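Local structure of endoglucanase EG-II (Hypocrea jecorina, 3QR3) at residues T81-Y86 and S130-K135; Y68-N71 and N77-S80. The protein cleaves internal beta-1,4-glucosidic bonds of cellulose as an endoglucanase whose catalytic domain is a TIM barrel of glycoside hydrolase family 5. All blocks are in the same frame, centred on the assembly; numbering follows the deposited sequence.

Contact 1 (T81-Y86 and S130-K135); sequences TSISKY and SQLASK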
loop_
_atom_site.group_PDB
_atom_site.type_symbol
_atom_site.label_atom_id
_atom_site.label_comp_id
_atom_site.label_asym_id
_atom_site.label_seq_id
_atom_site.Cartn_x
_atom_site.Cartn_y
_atom_site.Cartn_z
ATOM N N THR A 81 4.222 -7.150 21.564
ATOM C CA THR A 81 3.080 -7.929 21.114
ATOM C C THR A 81 2.665 -7.523 19.712
ATOM O O THR A 81 2.493 -8.367 18.831
ATOM C CB THR A 81 1.865 -7.752 22.033
ATOM O OG1 THR A 81 2.198 -8.202 23.349
ATOM C CG2 THR A 81 0.693 -8.550 21.490
ATOM N N SER A 82 2.485 -6.226 19.512
ATOM C CA SER A 82 1.994 -5.721 18.234
ATOM C C SER A 82 2.889 -6.147 17.078
ATOM O O SER A 82 2.403 -6.649 16.058
ATOM C CB SER A 82 1.879 -4.195 18.274
ATOM O OG SER A 82 0.973 -3.805 19.288
ATOM N N ILE A 83 4.197 -5.957 17.232
ATOM C CA ILE A 83 5.114 -6.255 16.128
ATOM C C ILE A 83 5.181 -7.764 15.900
ATOM O O ILE A 83 5.296 -8.223 14.777
ATOM C CB ILE A 83 6.524 -5.635 16.334
ATOM C CG1 ILE A 83 7.353 -5.755 15.054
ATOM C CG2 ILE A 83 7.252 -6.299 17.504
ATOM C CD1 ILE A 83 6.723 -5.071 13.844
ATOM N N SER A 84 5.069 -8.531 16.978
ATOM C CA SER A 84 5.042 -9.986 16.897
ATOM C C SER A 84 3.840 -10.494 16.083
ATOM O O SER A 84 3.968 -11.379 15.236
ATOM C CB SER A 84 5.011 -10.578 18.312
ATOM O OG SER A 84 4.906 -11.989 18.267
ATOM N N LYS A 85 2.666 -9.938 16.357
ATOM C CA LYS A 85 1.460 -10.289 15.615
ATOM C C LYS A 85 1.572 -9.836 14.156
ATOM O O LYS A 85 1.339 -10.609 13.238
ATOM C CB LYS A 85 0.228 -9.661 16.273
ATOM C CG LYS A 85 -0.146 -10.262 17.638
ATOM C CD LYS A 85 -0.523 -11.740 17.504
ATOM C CE LYS A 85 -1.027 -12.311 18.830
ATOM N NZ LYS A 85 -1.632 -13.661 18.646
ATOM N N TYR A 86 1.926 -8.574 13.943
ATOM C CA TYR A 86 2.047 -8.054 12.581
ATOM C C TYR A 86 3.093 -8.816 11.778
ATOM O O TYR A 86 2.900 -9.104 10.595
ATOM C CB TYR A 86 2.364 -6.559 12.603
ATOM C CG TYR A 86 2.423 -5.929 11.236
ATOM C CD1 TYR A 86 1.275 -5.769 10.475
ATOM C CD2 TYR A 86 3.632 -5.489 10.706
ATOM C CE1 TYR A 86 1.322 -5.180 9.220
ATOM C CE2 TYR A 86 3.698 -4.901 9.461
ATOM C CZ TYR A 86 2.544 -4.745 8.723
ATOM O OH TYR A 86 2.609 -4.170 7.480
ATOM N N SER A 130 12.923 3.640 11.470
ATOM C CA SER A 130 14.265 3.147 11.756
ATOM C C SER A 130 14.165 1.755 12.387
ATOM O O SER A 130 14.920 0.837 12.052
ATOM C CB SER A 130 14.998 4.124 12.680
ATOM O OG SER A 130 16.334 3.720 12.890
ATOM N N GLN A 131 13.205 1.593 13.290
ATOM C CA GLN A 131 12.999 0.309 13.940
ATOM C C GLN A 131 12.513 -0.767 12.978
ATOM O O GLN A 131 13.003 -1.895 13.009
ATOM C CB GLN A 131 12.017 0.443 15.104
ATOM C CG GLN A 131 12.544 1.303 16.235
ATOM C CD GLN A 131 11.530 1.427 17.338
ATOM O OE1 GLN A 131 11.392 0.532 18.165
ATOM N NE2 GLN A 131 10.801 2.533 17.348
ATOM N N LEU A 132 11.551 -0.427 12.128
ATOM C CA LEU A 132 11.066 -1.380 11.136
ATOM C C LEU A 132 12.188 -1.785 10.179
ATOM O O LEU A 132 12.342 -2.953 9.851
ATOM C CB LEU A 132 9.879 -0.798 10.369
ATOM C CG LEU A 132 8.617 -0.645 11.217
ATOM C CD1 LEU A 132 7.557 0.165 10.471
ATOM C CD2 LEU A 132 8.101 -2.034 11.592
ATOM N N ALA A 133 12.974 -0.811 9.741
ATOM C CA ALA A 133 14.083 -1.085 8.836
ATOM C C ALA A 133 15.104 -2.010 9.492
ATOM O O ALA A 133 15.605 -2.935 8.862
ATOM C CB ALA A 133 14.751 0.222 8.415
ATOM N N SER A 134 15.424 -1.751 10.755
ATOM C CA SER A 134 16.349 -2.611 11.486
ATOM C C SER A 134 15.812 -4.041 11.570
ATOM O O SER A 134 16.549 -5.009 11.359
ATOM C CB SER A 134 16.605 -2.055 12.885
ATOM O OG SER A 134 17.462 -2.918 13.614
ATOM N N LYS A 135 14.522 -4.176 11.864
ATOM C CA LYS A 135 13.918 -5.503 11.953
ATOM C C LYS A 135 14.002 -6.232 10.614
ATOM O O LYS A 135 14.306 -7.418 10.564
ATOM C CB LYS A 135 12.454 -5.406 12.381
ATOM C CG LYS A 135 11.756 -6.764 12.510
ATOM C CD LYS A 135 10.374 -6.628 13.153
ATOM C CE LYS A 135 9.774 -7.995 13.461
ATOM N NZ LYS A 135 10.480 -8.679 14.584
#
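NE2 of Gln131 is held by two carbonyl oxygens, Gly76 O and Ser127 O, beside the place where Ile83 meets Leu132 and Lys135, while OE1 of the same glutamine accepts a hydrogen bond from Leu78 N. No hydrogen bond crosses between 81-86 and 130-135 themselves, and the two segments bury just 128 Å² together. Ile83 supplies nearly all of what helix 80-95 brings to the contact. With CG1 anti to the backbone N (chi1 -170°), its longer branch is swung outward to the second helix. The CG1 atom of Ile83 lies 3.7 Å from CE of Lys135, and CD of that lysine is 3.7 Å from the same CG1. At the end of the branch, CD1 of Ile83 comes 4.0 Å from CD2 of Leu132. Ile83 thus passes alongside both partners, each running in the opposite sense to it, so that branches overlap by their flanks. Lys135 uses its aliphatic part for this: the chain is extended as far as CE, and the bend at chi4 (71°) turns NZ off the line of the chain, with CD and CE the atoms nearest Ile83. Leu132 gives one methyl, CD2. Its CB does not point at Ile83, and the reach comes from the end of the side chain. The backbones stay well apart, with CA of Ile83 9.2 Å from CA of Leu132. Leu78, from the loop before helix 80-95, touches both Ile83 and Leu132 and bridges them with a third apolar side chain. Deeper on helix 80-95, Tyr86 bonds through OH to Leu62 O of strand 59-64 and meets Phe13 edge-to-face. Helices 80-95 and 122-136 are successive outer helices of the barrel, following the adjacent parallel strands 59-64 and 99-104 respectively.

Contact 2 (Y68-N71 and N77-S80); sequences YLVN and NLDS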
loop_
_atom_site.group_PDB
_atom_site.type_symbol
_atom_site.label_atom_id
_atom_site.label_comp_id
_atom_site.label_asym_id
_atom_site.label_seq_id
_atom_site.Cartn_x
_atom_site.Cartn_y
_atom_site.Cartn_z
ATOM N N TYR A 68 -0.929 1.250 16.430
ATOM C CA TYR A 68 -0.900 -0.164 16.774
ATOM C C TYR A 68 0.533 -0.652 17.021
ATOM O O TYR A 68 0.808 -1.355 17.998
ATOM C CB TYR A 68 -1.552 -1.016 15.676
ATOM C CG TYR A 68 -1.500 -2.479 16.020
ATOM C CD1 TYR A 68 -2.369 -3.020 16.962
ATOM C CD2 TYR A 68 -0.560 -3.312 15.438
ATOM C CE1 TYR A 68 -2.310 -4.348 17.302
ATOM C CE2 TYR A 68 -0.494 -4.647 15.765
ATOM C CZ TYR A 68 -1.371 -5.158 16.699
ATOM O OH TYR A 68 -1.296 -6.486 17.026
ATOM N N LEU A 69 1.445 -0.285 16.125
ATOM C CA LEU A 69 2.806 -0.813 16.171
ATOM C C LEU A 69 3.554 -0.363 17.417
ATOM O O LEU A 69 4.370 -1.106 17.956
ATOM C CB LEU A 69 3.594 -0.438 14.906
ATOM C CG LEU A 69 3.137 -1.152 13.626
ATOM C CD1 LEU A 69 3.959 -0.702 12.437
ATOM C CD2 LEU A 69 3.189 -2.677 13.776
ATOM N N VAL A 70 3.276 0.853 17.874
ATOM C CA VAL A 70 3.941 1.373 19.057
ATOM C C VAL A 70 3.005 1.368 20.268
ATOM O O VAL A 70 3.305 1.971 21.288
ATOM C CB VAL A 70 4.475 2.794 18.824
ATOM C CG1 VAL A 70 5.589 2.779 17.770
ATOM C CG2 VAL A 70 3.344 3.731 18.419
ATOM N N ASN A 71 1.876 0.677 20.142
ATOM C CA ASN A 71 0.844 0.681 21.181
ATOM C C ASN A 71 0.596 2.073 21.767
ATOM O O ASN A 71 0.656 2.267 22.986
ATOM C CB ASN A 71 1.179 -0.326 22.292
ATOM C CG ASN A 71 -0.012 -0.605 23.222
ATOM O OD1 ASN A 71 -1.155 -0.688 22.782
ATOM N ND2 ASN A 71 0.269 -0.769 24.506
ATOM N N ASN A 77 9.405 2.593 21.500
ATOM C CA ASN A 77 9.836 1.341 20.902
ATOM C C ASN A 77 8.623 0.611 20.342
ATOM O O ASN A 77 7.516 0.761 20.855
ATOM C CB ASN A 77 10.556 0.469 21.939
ATOM C CG ASN A 77 11.866 1.092 22.422
ATOM O OD1 ASN A 77 12.497 1.877 21.712
ATOM N ND2 ASN A 77 12.275 0.741 23.637
ATOM N N LEU A 78 8.813 -0.150 19.272
ATOM C CA LEU A 78 7.732 -1.001 18.782
ATOM C C LEU A 78 7.257 -1.866 19.947
ATOM O O LEU A 78 8.079 -2.405 20.702
ATOM C CB LEU A 78 8.216 -1.898 17.644
ATOM C CG LEU A 78 8.770 -1.215 16.386
ATOM C CD1 LEU A 78 9.266 -2.262 15.394
ATOM C CD2 LEU A 78 7.719 -0.327 15.748
ATOM N N ASP A 79 5.941 -1.988 20.102
ATOM C CA ASP A 79 5.357 -2.824 21.156
ATOM C C ASP A 79 5.584 -4.286 20.800
ATOM O O ASP A 79 5.273 -4.711 19.690
ATOM C CB ASP A 79 3.858 -2.533 21.294
ATOM C CG ASP A 79 3.163 -3.470 22.278
ATOM O OD1 ASP A 79 2.976 -3.068 23.446
ATOM O OD2 ASP A 79 2.807 -4.607 21.890
ATOM N N SER A 80 6.131 -5.060 21.734
ATOM C CA SER A 80 6.552 -6.421 21.424
ATOM C C SER A 80 5.393 -7.308 20.960
ATOM O O SER A 80 5.555 -8.121 20.049
ATOM C CB SER A 80 7.286 -7.055 22.611
ATOM O OG SER A 80 6.481 -7.051 23.775
#
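The backbone N-H of Asp79 donates to Leu69 O over an N to O distance of 2.8 Å, a fairly straight bond that lies in the carbonyl plane. The same oxygen receives a weaker CA-H contact from Leu78, whose CA is 3.5 Å from Leu69 O. Leu78 holds its CG beside its own backbone N and anti to the carbonyl carbon, and its CD2 methyl makes the apolar contacts. This CD2 packs against CB of Leu69 at 4.2 Å and, a little farther off, CG1 of Val70 at 4.3 Å. Val70 stands at the point where the chain leaves helical geometry. Helix 66-69 ends here in a Schellman motif: Asn71, with positive phi, is the C-prime residue, Asn72 N returns to Gln67 O and Asn71 N to Tyr68 O. The turn directs Asn71 at Asp79. Both residues carry CG anti to the backbone N (chi1 -166° for Asn71 and 174° for Asp79), and their CB atoms meet at 3.6 Å. The asparagine CB also lies 3.5 Å from Asp79 OD1. The amide and carboxylate planes are turned 64° apart, and ND2 of Asn71 stays 3.7 Å from OD1 of Asp79, so the two groups pack obliquely and form no hydrogen bond. The carboxylate's stronger partner is on the next helix: Asp79 is the N-cap of helix 80-95, and its OD2 accepts a hydrogen bond from Ser82 N, while Ser82 OG in turn bonds Tyr68 O. Leu78 also rests on Leu128 of helix 122-136.

Overall arrangement
The centres of the two contacts lie 8 Å apart, on the same side of the chain's centre. Contact 2 closes first along the chain, joining the end of helix 66-69 to the loop that begins helix 80-95; contact 1 then uses the first turns of that helix and pairs them with helix 122-136, its segments 44 residues apart. Through Leu78 the loop lies against both outer helices, and the hydrogen bond from Leu78 N to Gln131 OE1 links the two contacts. Short helix, loop and two neighbouring outer helices therefore form one continuous patch around the beta2-alpha2 connection, which follows the C-terminal end of strand 59-64 in the eight-stranded barrel.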